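Local coordinates for WbbM protein (PDB 6U4B) that probably transfers sugars in building O-antigen polysaccharide, acting as a bifunctional, trimeric glycosyltransferase with a magnesium-binding domain, at residues A[98-103]-A[221-226]; A[171-174]-A[179-182]; A[345-350]-A[362-367]; A[463-468]-A[513-518]. One frame throughout, in Å; residues are numbered along the deposited sequence.

Interaction 1 (A[98-103]-A[221-226]); sequences VGFMHY and DIFVDY
Segment 98-103, mostly strand, and the helical segment 221-226 come nearest at Val98 and Phe223, whose CA atoms are 6.9 Å apart. This is a helix-on-sheet contact in the DUF4422 region. Strand 97-102 lies in a mixed sheet between strands 29-35 and 216-219, and helix 220-240 follows directly on strand 216-219. Three side chains, all buried, carry the packing. Val98 sets a methyl over the Phe223 ring in a CH-pi contact. Its CG1 is 3.9 Å from the centroid of that ring and only 5° off the normal, so it sits above the ring centre. CG of Phe223 is anti to the backbone N (chi1 168°), and the ring extends from the helix toward the strand. Phe100, two residues along the same strand, also faces the helix. Its ring and that of Phe223 form an oblique aromatic pair, centroids 5.8 Å apart and planes at 35°. Helix 82-91 joins the same packing: His85 meets both phenylalanine rings, and Val88 touches Val98 and Phe100. The closest atoms of the contact are Phe100 CE1 and Phe223 CE1, 3.5 Å apart, with the Phe223 atom near the plane of the Phe100 ring.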
# COMPACT_ATOMS: atom_id res chain seq x y z
N VAL A 98 -49.22 -22.34 -6.74
CA VAL A 98 -48.01 -21.89 -6.07
C VAL A 98 -48.05 -22.38 -4.63
O VAL A 98 -49.07 -22.23 -3.95
CB VAL A 98 -47.87 -20.35 -6.12
CG1 VAL A 98 -46.63 -19.90 -5.36
CG2 VAL A 98 -47.82 -19.87 -7.56
N GLY A 99 -46.95 -22.98 -4.17
CA GLY A 99 -46.92 -23.60 -2.87
C GLY A 99 -45.60 -23.36 -2.15
O GLY A 99 -44.61 -22.94 -2.75
N PHE A 100 -45.63 -23.63 -0.85
CA PHE A 100 -44.47 -23.44 0.01
C PHE A 100 -44.44 -24.53 1.07
O PHE A 100 -45.47 -24.82 1.69
CB PHE A 100 -44.47 -22.07 0.69
CG PHE A 100 -44.51 -20.92 -0.28
CD1 PHE A 100 -45.72 -20.39 -0.69
CD2 PHE A 100 -43.34 -20.37 -0.77
CE1 PHE A 100 -45.76 -19.34 -1.59
CE2 PHE A 100 -43.37 -19.32 -1.66
CZ PHE A 100 -44.58 -18.80 -2.07
N MET A 101 -43.27 -25.13 1.26
CA MET A 101 -43.06 -26.14 2.29
C MET A 101 -41.74 -25.85 2.99
O MET A 101 -40.90 -25.10 2.50
CB MET A 101 -43.06 -27.56 1.70
CG MET A 101 -44.35 -27.93 0.98
SD MET A 101 -44.47 -29.66 0.47
CE MET A 101 -43.15 -29.77 -0.74
N HIS A 102 -41.57 -26.45 4.17
CA HIS A 102 -40.31 -26.34 4.89
C HIS A 102 -39.28 -27.29 4.27
O HIS A 102 -39.58 -28.05 3.35
CB HIS A 102 -40.52 -26.63 6.37
CG HIS A 102 -41.60 -25.81 7.00
ND1 HIS A 102 -41.48 -24.45 7.20
CD2 HIS A 102 -42.83 -26.15 7.47
CE1 HIS A 102 -42.58 -23.99 7.76
NE2 HIS A 102 -43.41 -25.00 7.93
N TYR A 103 -38.04 -27.24 4.77
CA TYR A 103 -36.99 -28.06 4.21
C TYR A 103 -36.95 -29.46 4.81
O TYR A 103 -36.48 -30.39 4.14
CB TYR A 103 -35.61 -27.39 4.38
CG TYR A 103 -35.03 -27.40 5.78
CD1 TYR A 103 -34.09 -28.35 6.16
CD2 TYR A 103 -35.40 -26.44 6.72
CE1 TYR A 103 -33.54 -28.36 7.43
CE2 TYR A 103 -34.86 -26.44 8.00
CZ TYR A 103 -33.93 -27.41 8.35
OH TYR A 103 -33.39 -27.41 9.61
N ASP A 221 -54.33 -17.41 -8.79
CA ASP A 221 -55.07 -16.18 -8.55
C ASP A 221 -55.33 -15.95 -7.07
O ASP A 221 -55.32 -14.80 -6.60
CB ASP A 221 -56.39 -16.21 -9.33
CG ASP A 221 -56.18 -16.02 -10.82
OD1 ASP A 221 -55.33 -15.18 -11.20
OD2 ASP A 221 -56.85 -16.72 -11.61
N ILE A 222 -55.54 -17.02 -6.31
CA ILE A 222 -55.70 -16.88 -4.87
C ILE A 222 -54.38 -16.47 -4.22
O ILE A 222 -54.36 -15.72 -3.24
CB ILE A 222 -56.25 -18.19 -4.26
CG1 ILE A 222 -57.60 -18.54 -4.91
CG2 ILE A 222 -56.41 -18.06 -2.76
CD1 ILE A 222 -58.31 -19.71 -4.25
N PHE A 223 -53.26 -16.95 -4.77
CA PHE A 223 -51.95 -16.60 -4.21
C PHE A 223 -51.65 -15.11 -4.39
O PHE A 223 -51.15 -14.46 -3.46
CB PHE A 223 -50.86 -17.45 -4.86
CG PHE A 223 -49.47 -16.97 -4.57
CD1 PHE A 223 -48.87 -17.22 -3.35
CD2 PHE A 223 -48.75 -16.27 -5.53
CE1 PHE A 223 -47.58 -16.79 -3.09
CE2 PHE A 223 -47.47 -15.83 -5.27
CZ PHE A 223 -46.88 -16.09 -4.05
N VAL A 224 -51.94 -14.56 -5.56
CA VAL A 224 -51.68 -13.14 -5.80
C VAL A 224 -52.56 -12.27 -4.92
O VAL A 224 -52.09 -11.30 -4.31
CB VAL A 224 -51.86 -12.80 -7.29
CG1 VAL A 224 -51.94 -11.30 -7.49
CG2 VAL A 224 -50.73 -13.38 -8.11
N ASP A 225 -53.85 -12.60 -4.83
CA ASP A 225 -54.76 -11.82 -4.00
C ASP A 225 -54.35 -11.86 -2.54
O ASP A 225 -54.32 -10.83 -1.85
CB ASP A 225 -56.19 -12.32 -4.18
CG ASP A 225 -57.20 -11.50 -3.39
OD1 ASP A 225 -57.55 -10.39 -3.85
OD2 ASP A 225 -57.62 -11.95 -2.31
N TYR A 226 -54.03 -13.05 -2.03
CA TYR A 226 -53.59 -13.17 -0.65
C TYR A 226 -52.28 -12.43 -0.42
O TYR A 226 -52.07 -11.83 0.65
CB TYR A 226 -53.45 -14.65 -0.27
CG TYR A 226 -52.84 -14.89 1.09
CD1 TYR A 226 -51.69 -15.66 1.22
CD2 TYR A 226 -53.39 -14.33 2.23
CE1 TYR A 226 -51.12 -15.88 2.46
CE2 TYR A 226 -52.83 -14.55 3.48
CZ TYR A 226 -51.69 -15.32 3.59
OH TYR A 226 -51.12 -15.54 4.82

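Interaction 2 (A[171-174]-A[179-182]); sequences HYER and HIRD
Tyr172 reaches from the end of helix 168-173 to the start of helix 180-193, across the short linker between two consecutive helices of the DUF4422 region. Glu173 and Ile180 bring the two backbones together, with CA atoms 4.8 Å apart. A chi1 of -163° turns the tyrosine ring away from its own backbone N and toward the second helix. Tyr172 CB lies 4.0 Å from Ile180 CD1, and Tyr172 CG meets the same methyl. Tyr172 CD1 comes closer, 3.8 Å from that Ile180 CD1 methyl. One atom further out, Tyr172 CE1 touches the backbone: it is 3.3 Å from His179 O, which lies near the ring plane at the edge. At the tip, Tyr172 OH binds a water at 2.9 Å. That water accepts from His179 N at 2.9 Å and donates to Asp182 OD2 at 2.8 Å. His179 NE2 is held by Glu250. Beside the ring, Glu173 CB packs on Ile180 CB at 3.9 Å, the more exposed part of the contact. Val253 and Ile257 of helix 253-272 also touch Tyr172. No direct polar bond joins the two segments. The polar link from Tyr172 OH therefore runs through one water, to the N-H of His179 just before the next helix and to the carboxylate of Asp182 within it. Asp182 OD2 is shared between that water and Tyr246 OH.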
# COMPACT_ATOMS: atom_id res chain seq x y z
N HIS A 171 -54.72 -17.78 22.54
CA HIS A 171 -53.52 -18.56 22.28
C HIS A 171 -52.33 -17.66 21.94
O HIS A 171 -51.19 -17.96 22.30
CB HIS A 171 -53.77 -19.57 21.16
CG HIS A 171 -52.70 -20.60 21.02
ND1 HIS A 171 -52.42 -21.52 22.02
CD2 HIS A 171 -51.84 -20.87 20.01
CE1 HIS A 171 -51.43 -22.31 21.62
NE2 HIS A 171 -51.06 -21.94 20.41
N TYR A 172 -52.59 -16.56 21.24
CA TYR A 172 -51.51 -15.60 20.98
C TYR A 172 -51.07 -14.93 22.27
O TYR A 172 -49.86 -14.77 22.51
CB TYR A 172 -51.96 -14.56 19.96
CG TYR A 172 -50.81 -13.78 19.34
CD1 TYR A 172 -50.15 -12.78 20.05
CD2 TYR A 172 -50.38 -14.06 18.05
CE1 TYR A 172 -49.10 -12.08 19.49
CE2 TYR A 172 -49.33 -13.36 17.48
CZ TYR A 172 -48.69 -12.37 18.20
OH TYR A 172 -47.65 -11.68 17.63
N GLU A 173 -52.02 -14.55 23.12
CA GLU A 173 -51.68 -13.82 24.34
C GLU A 173 -50.87 -14.67 25.31
O GLU A 173 -49.96 -14.17 25.97
CB GLU A 173 -52.95 -13.30 25.01
CG GLU A 173 -52.69 -12.57 26.31
CD GLU A 173 -53.85 -11.69 26.73
OE1 GLU A 173 -54.79 -11.52 25.92
OE2 GLU A 173 -53.82 -11.17 27.86
N ARG A 174 -51.19 -15.96 25.40
CA ARG A 174 -50.48 -16.85 26.30
C ARG A 174 -49.17 -17.37 25.72
O ARG A 174 -48.45 -18.10 26.41
CB ARG A 174 -51.38 -18.03 26.69
CG ARG A 174 -52.61 -17.63 27.47
CD ARG A 174 -53.67 -18.72 27.47
NE ARG A 174 -53.22 -19.94 28.15
CZ ARG A 174 -52.77 -21.02 27.52
NH1 ARG A 174 -52.39 -22.08 28.22
NH2 ARG A 174 -52.71 -21.04 26.20
N HIS A 179 -46.56 -11.34 22.24
CA HIS A 179 -47.08 -10.19 22.97
C HIS A 179 -48.33 -9.72 22.24
O HIS A 179 -48.26 -9.27 21.09
CB HIS A 179 -46.03 -9.09 23.07
CG HIS A 179 -44.76 -9.53 23.73
ND1 HIS A 179 -44.55 -9.39 25.09
CD2 HIS A 179 -43.65 -10.12 23.23
CE1 HIS A 179 -43.35 -9.87 25.39
NE2 HIS A 179 -42.79 -10.32 24.28
N ILE A 180 -49.48 -9.82 22.91
CA ILE A 180 -50.77 -9.65 22.25
C ILE A 180 -50.92 -8.25 21.66
O ILE A 180 -51.69 -8.07 20.71
CB ILE A 180 -51.91 -9.98 23.24
CG1 ILE A 180 -53.25 -10.06 22.51
CG2 ILE A 180 -51.95 -8.96 24.37
CD1 ILE A 180 -53.27 -11.10 21.41
N ARG A 181 -50.21 -7.26 22.20
CA ARG A 181 -50.29 -5.91 21.65
C ARG A 181 -49.86 -5.88 20.19
O ARG A 181 -50.36 -5.06 19.41
CB ARG A 181 -49.43 -4.95 22.48
CG ARG A 181 -47.93 -5.07 22.25
CD ARG A 181 -47.15 -4.11 23.12
NE ARG A 181 -47.23 -4.46 24.54
CZ ARG A 181 -46.34 -5.22 25.17
NH1 ARG A 181 -46.50 -5.49 26.46
NH2 ARG A 181 -45.29 -5.70 24.52
N ASP A 182 -48.94 -6.76 19.79
CA ASP A 182 -48.53 -6.83 18.39
C ASP A 182 -49.65 -7.38 17.52
O ASP A 182 -49.90 -6.87 16.42
CB ASP A 182 -47.27 -7.69 18.25
CG ASP A 182 -46.11 -7.15 19.06
OD1 ASP A 182 -46.03 -5.92 19.26
OD2 ASP A 182 -45.26 -7.96 19.50
O HOH W 1 -45.64 -10.72 19.54

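Interaction 3 (A[345-350]-A[362-367]); sequences LNKTRL and LRFFDV
Phe364 is packed from two directions by helix 345-350. Lys347 lays its aliphatic chain over one face of the ring. Its CG sits 3.8 Å from the centroid of the Phe364 ring, 9° off the normal, as a CH-pi contact. Lys347 CD follows over the same face, 3.9 Å from Phe364 CG. Leu350 comes in at the ring edge instead, with its CD1 3.8 Å from Phe364 CZ. Leu350 CB also meets Leu362 CD1, at 3.8 Å; Leu362 lies two residues before Phe364 on the same side of the strand. Helix and strand run nearly antiparallel, at 152°, with their axes 9.7 Å apart. They are the second and third elements of a beta-alpha-beta crossover, strand 333-340, helix 344-352, strand 360-366, in the glycosyltransferase family 8 region. The two strands are parallel neighbours in its central sheet. Val351 of the helix and Val337 of strand 333-340 add to the packing around Phe364. Ile320 of helix 313-325 reaches Leu350. The outer side of the contact is looser. Leu362 is partly exposed and meets the helical segment through CD1. Lys347 is partly exposed too, and its chain bends at chi3 (-81°), carrying the amino group away from the strand. There its NZ bonds Asn59 OD1.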
# COMPACT_ATOMS: atom_id res chain seq x y z
N LEU A 345 -16.77 -11.63 10.35
CA LEU A 345 -15.81 -10.58 10.02
C LEU A 345 -14.78 -11.07 9.01
O LEU A 345 -14.50 -10.40 8.02
CB LEU A 345 -15.14 -10.07 11.29
CG LEU A 345 -14.10 -8.95 11.13
CD1 LEU A 345 -14.70 -7.75 10.41
CD2 LEU A 345 -13.54 -8.55 12.48
N ASN A 346 -14.20 -12.26 9.26
CA ASN A 346 -13.17 -12.76 8.36
C ASN A 346 -13.75 -13.12 6.99
O ASN A 346 -13.11 -12.86 5.97
CB ASN A 346 -12.47 -13.97 8.98
CG ASN A 346 -11.33 -13.57 9.89
OD1 ASN A 346 -10.65 -12.57 9.65
ND2 ASN A 346 -11.12 -14.34 10.95
N LYS A 347 -14.95 -13.70 6.95
CA LYS A 347 -15.58 -13.99 5.67
C LYS A 347 -15.83 -12.71 4.88
O LYS A 347 -15.64 -12.68 3.66
CB LYS A 347 -16.89 -14.76 5.88
CG LYS A 347 -16.69 -16.21 6.27
CD LYS A 347 -17.95 -17.05 6.09
CE LYS A 347 -18.92 -16.90 7.24
NZ LYS A 347 -19.94 -17.99 7.25
N THR A 348 -16.23 -11.64 5.57
CA THR A 348 -16.43 -10.36 4.90
C THR A 348 -15.11 -9.81 4.36
O THR A 348 -15.03 -9.37 3.21
CB THR A 348 -17.07 -9.36 5.86
OG1 THR A 348 -18.39 -9.79 6.20
CG2 THR A 348 -17.13 -7.98 5.23
N ARG A 349 -14.06 -9.84 5.19
CA ARG A 349 -12.75 -9.37 4.75
C ARG A 349 -12.24 -10.16 3.55
O ARG A 349 -11.63 -9.59 2.64
CB ARG A 349 -11.75 -9.47 5.90
CG ARG A 349 -12.07 -8.59 7.09
CD ARG A 349 -11.16 -8.89 8.26
NE ARG A 349 -11.16 -7.81 9.25
CZ ARG A 349 -10.40 -7.81 10.34
NH1 ARG A 349 -9.59 -8.83 10.59
NH2 ARG A 349 -10.46 -6.79 11.19
N LEU A 350 -12.49 -11.47 3.53
CA LEU A 350 -12.00 -12.30 2.43
C LEU A 350 -12.69 -11.95 1.12
O LEU A 350 -12.04 -11.86 0.07
CB LEU A 350 -12.19 -13.78 2.77
CG LEU A 350 -11.22 -14.29 3.84
CD1 LEU A 350 -11.73 -15.55 4.49
CD2 LEU A 350 -9.85 -14.53 3.21
N LEU A 362 -15.58 -15.26 -5.08
CA LEU A 362 -15.28 -15.94 -3.82
C LEU A 362 -16.60 -16.34 -3.17
O LEU A 362 -17.45 -15.48 -2.92
CB LEU A 362 -14.46 -15.05 -2.88
CG LEU A 362 -13.54 -15.68 -1.83
CD1 LEU A 362 -13.76 -15.04 -0.46
CD2 LEU A 362 -13.68 -17.20 -1.74
N ARG A 363 -16.77 -17.63 -2.89
CA ARG A 363 -17.95 -18.14 -2.21
C ARG A 363 -17.51 -19.05 -1.07
O ARG A 363 -16.41 -19.59 -1.08
CB ARG A 363 -18.87 -18.89 -3.17
CG ARG A 363 -19.49 -18.03 -4.27
CD ARG A 363 -20.28 -18.88 -5.25
NE ARG A 363 -19.41 -19.78 -6.01
CZ ARG A 363 -19.86 -20.80 -6.74
NH1 ARG A 363 -21.16 -21.07 -6.80
NH2 ARG A 363 -19.00 -21.57 -7.40
N PHE A 364 -18.39 -19.19 -0.09
CA PHE A 364 -18.13 -20.01 1.09
C PHE A 364 -19.14 -21.14 1.17
O PHE A 364 -20.32 -20.96 0.85
CB PHE A 364 -18.20 -19.18 2.37
CG PHE A 364 -17.09 -18.18 2.50
CD1 PHE A 364 -15.86 -18.55 3.02
CD2 PHE A 364 -17.27 -16.86 2.11
CE1 PHE A 364 -14.83 -17.63 3.14
CE2 PHE A 364 -16.25 -15.94 2.23
CZ PHE A 364 -15.03 -16.32 2.75
N PHE A 365 -18.67 -22.31 1.60
CA PHE A 365 -19.53 -23.45 1.87
C PHE A 365 -19.14 -24.05 3.21
O PHE A 365 -17.95 -24.27 3.47
CB PHE A 365 -19.43 -24.50 0.76
CG PHE A 365 -20.35 -25.68 0.96
CD1 PHE A 365 -21.70 -25.57 0.66
CD2 PHE A 365 -19.87 -26.88 1.45
CE1 PHE A 365 -22.56 -26.65 0.85
CE2 PHE A 365 -20.72 -27.96 1.64
CZ PHE A 365 -22.07 -27.84 1.34
N ASP A 366 -20.13 -24.30 4.06
CA ASP A 366 -19.89 -24.92 5.35
C ASP A 366 -19.34 -26.33 5.16
O ASP A 366 -20.07 -27.24 4.75
CB ASP A 366 -21.17 -24.96 6.18
CG ASP A 366 -20.94 -25.43 7.61
OD1 ASP A 366 -21.89 -25.35 8.42
OD2 ASP A 366 -19.82 -25.86 7.94
N VAL A 367 -18.05 -26.52 5.45
CA VAL A 367 -17.41 -27.82 5.24
C VAL A 367 -18.06 -28.90 6.09
O VAL A 367 -18.01 -30.08 5.73
CB VAL A 367 -15.90 -27.71 5.52
CG1 VAL A 367 -15.63 -27.63 7.02
CG2 VAL A 367 -15.14 -28.87 4.88

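Interaction 4 (A[463-468]-A[513-518])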
# COMPACT_ATOMS: atom_id res chain seq x y z
N LEU A 463 -1.13 -49.14 1.47
CA LEU A 463 -1.62 -48.30 0.39
C LEU A 463 -1.67 -49.02 -0.96
O LEU A 463 -2.19 -48.46 -1.92
CB LEU A 463 -0.77 -47.03 0.27
CG LEU A 463 -0.68 -46.15 1.52
CD1 LEU A 463 -0.25 -44.74 1.16
CD2 LEU A 463 -2.01 -46.13 2.29
N ASN A 464 -1.15 -50.25 -1.03
CA ASN A 464 -1.19 -51.06 -2.25
C ASN A 464 -0.60 -50.32 -3.44
O ASN A 464 -1.15 -50.31 -4.54
CB ASN A 464 -2.62 -51.53 -2.55
CG ASN A 464 -3.23 -52.31 -1.40
OD1 ASN A 464 -4.19 -51.86 -0.78
ND2 ASN A 464 -2.68 -53.48 -1.13
N MET A 465 0.56 -49.69 -3.22
CA MET A 465 1.31 -49.01 -4.26
C MET A 465 2.52 -49.86 -4.60
O MET A 465 3.43 -50.00 -3.77
CB MET A 465 1.72 -47.61 -3.81
CG MET A 465 0.55 -46.70 -3.46
SD MET A 465 1.07 -44.99 -3.15
CE MET A 465 1.99 -45.19 -1.64
N ASN A 466 2.54 -50.45 -5.80
CA ASN A 466 3.68 -51.29 -6.17
C ASN A 466 4.97 -50.48 -6.22
O ASN A 466 6.04 -51.00 -5.91
CB ASN A 466 3.42 -51.98 -7.52
CG ASN A 466 3.60 -51.06 -8.71
OD1 ASN A 466 2.65 -50.44 -9.18
ND2 ASN A 466 4.83 -50.98 -9.23
N ASN A 467 4.87 -49.19 -6.54
CA ASN A 467 6.03 -48.30 -6.56
C ASN A 467 5.83 -47.18 -5.55
O ASN A 467 5.18 -46.16 -5.86
CB ASN A 467 6.25 -47.74 -7.96
CG ASN A 467 7.51 -46.91 -8.06
OD1 ASN A 467 8.35 -46.91 -7.15
ND2 ASN A 467 7.66 -46.19 -9.16
N PRO A 468 6.37 -47.31 -4.33
CA PRO A 468 6.21 -46.24 -3.32
C PRO A 468 6.75 -44.90 -3.77
O PRO A 468 6.42 -43.88 -3.15
CB PRO A 468 6.99 -46.78 -2.11
CG PRO A 468 7.09 -48.27 -2.34
CD PRO A 468 7.14 -48.46 -3.82
N VAL A 513 -6.18 -44.63 -3.56
CA VAL A 513 -7.26 -44.71 -4.54
C VAL A 513 -6.81 -44.20 -5.90
O VAL A 513 -7.24 -44.72 -6.94
CB VAL A 513 -8.50 -43.96 -4.02
CG1 VAL A 513 -9.58 -43.89 -5.09
CG2 VAL A 513 -9.04 -44.64 -2.77
N PHE A 514 -5.93 -43.20 -5.94
CA PHE A 514 -5.50 -42.61 -7.20
C PHE A 514 -4.23 -43.24 -7.75
O PHE A 514 -3.69 -42.74 -8.75
CB PHE A 514 -5.29 -41.10 -7.05
CG PHE A 514 -6.48 -40.36 -6.49
CD1 PHE A 514 -7.76 -40.88 -6.60
CD2 PHE A 514 -6.32 -39.13 -5.85
CE1 PHE A 514 -8.86 -40.20 -6.09
CE2 PHE A 514 -7.41 -38.45 -5.34
CZ PHE A 514 -8.68 -38.98 -5.46
N TYR A 515 -3.74 -44.32 -7.15
CA TYR A 515 -2.46 -44.90 -7.57
C TYR A 515 -2.50 -45.29 -9.04
O TYR A 515 -3.47 -45.89 -9.52
CB TYR A 515 -2.12 -46.13 -6.72
CG TYR A 515 -0.77 -46.71 -7.08
CD1 TYR A 515 0.40 -45.99 -6.85
CD2 TYR A 515 -0.66 -47.97 -7.65
CE1 TYR A 515 1.64 -46.50 -7.18
CE2 TYR A 515 0.58 -48.49 -7.99
CZ TYR A 515 1.72 -47.75 -7.75
OH TYR A 515 2.96 -48.25 -8.07
N SER A 516 -1.42 -44.96 -9.75
CA SER A 516 -1.25 -45.17 -11.19
C SER A 516 -2.24 -44.37 -12.02
O SER A 516 -2.37 -44.61 -13.23
CB SER A 516 -1.32 -46.66 -11.57
OG SER A 516 -2.64 -47.15 -11.45
N ARG A 517 -2.94 -43.41 -11.42
CA ARG A 517 -3.85 -42.51 -12.12
C ARG A 517 -3.48 -41.06 -11.82
O ARG A 517 -4.34 -40.20 -11.66
CB ARG A 517 -5.30 -42.78 -11.73
CG ARG A 517 -5.72 -44.25 -11.76
CD ARG A 517 -5.86 -44.79 -13.17
NE ARG A 517 -6.81 -44.02 -13.97
CZ ARG A 517 -8.13 -44.12 -13.88
NH1 ARG A 517 -8.68 -44.95 -13.01
NH2 ARG A 517 -8.91 -43.37 -14.66
N VAL A 518 -2.18 -40.78 -11.72
CA VAL A 518 -1.69 -39.48 -11.28
C VAL A 518 -0.77 -38.92 -12.35
O VAL A 518 0.21 -39.57 -12.75
CB VAL A 518 -0.95 -39.58 -9.93
CG1 VAL A 518 -0.34 -38.24 -9.56
CG2 VAL A 518 -1.90 -40.05 -8.84
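A type II beta turn, Phe514 to Arg517, offers Tyr515 to Met465, Asn466 and Asn467 of the loop 463-468. The tyrosine ring extends toward that loop. Met465 covers one face. Its CA stands 3.7 Å from the centroid of the Tyr515 ring, 10° off the normal, as a CH-pi contact. Met465 CG is 3.5 Å from Tyr515 CD1. The sulfur makes an oblique Met-aromatic contact, with SD 4.8 Å from the centroid of the Tyr515 ring. The two loops thus link the end of helix 455-461 to the turn between helix 505-513 and strand 518-521, at the surface of the glycosyltransferase family 8 region. Tyr515 OH accepts from Asn467 N at 2.6 Å with an N-H...O angle of 146°. It also points to Asn466 OD1, but that bond is modelled at 2.5 Å, too short to be trusted in detail. Asn466 CG lies between its own backbone N and carbonyl carbon, a rotation that brings OD1 to the Tyr515 hydroxyl. The amide plane is turned 75° from the ring. Asn464 OD1, beside them, bonds Lys512 of helix 505-513. On the inner side, Met465 also packs on Leu459 and Tyr471.

From the N terminus, interaction 1 is the first to open. It closes a loop of 117 residues when helix 220-240 returns to strand 97-102. Interaction 2 is nested inside that loop and closes a linker of four residues between two helices. Both lie in the DUF4422 region, with centres about 26 Å apart. The chain then enters the glycosyltransferase family 8 region, where interaction 3 closes a short helix-to-strand connection. Interaction 4 follows and joins loops separated by 44 residues, about 35 Å from interaction 3 between centres. Interactions 1, 3 and 4 are in series, and none cross. Interactions 1 and 4 lie on opposite sides of the chain's centre.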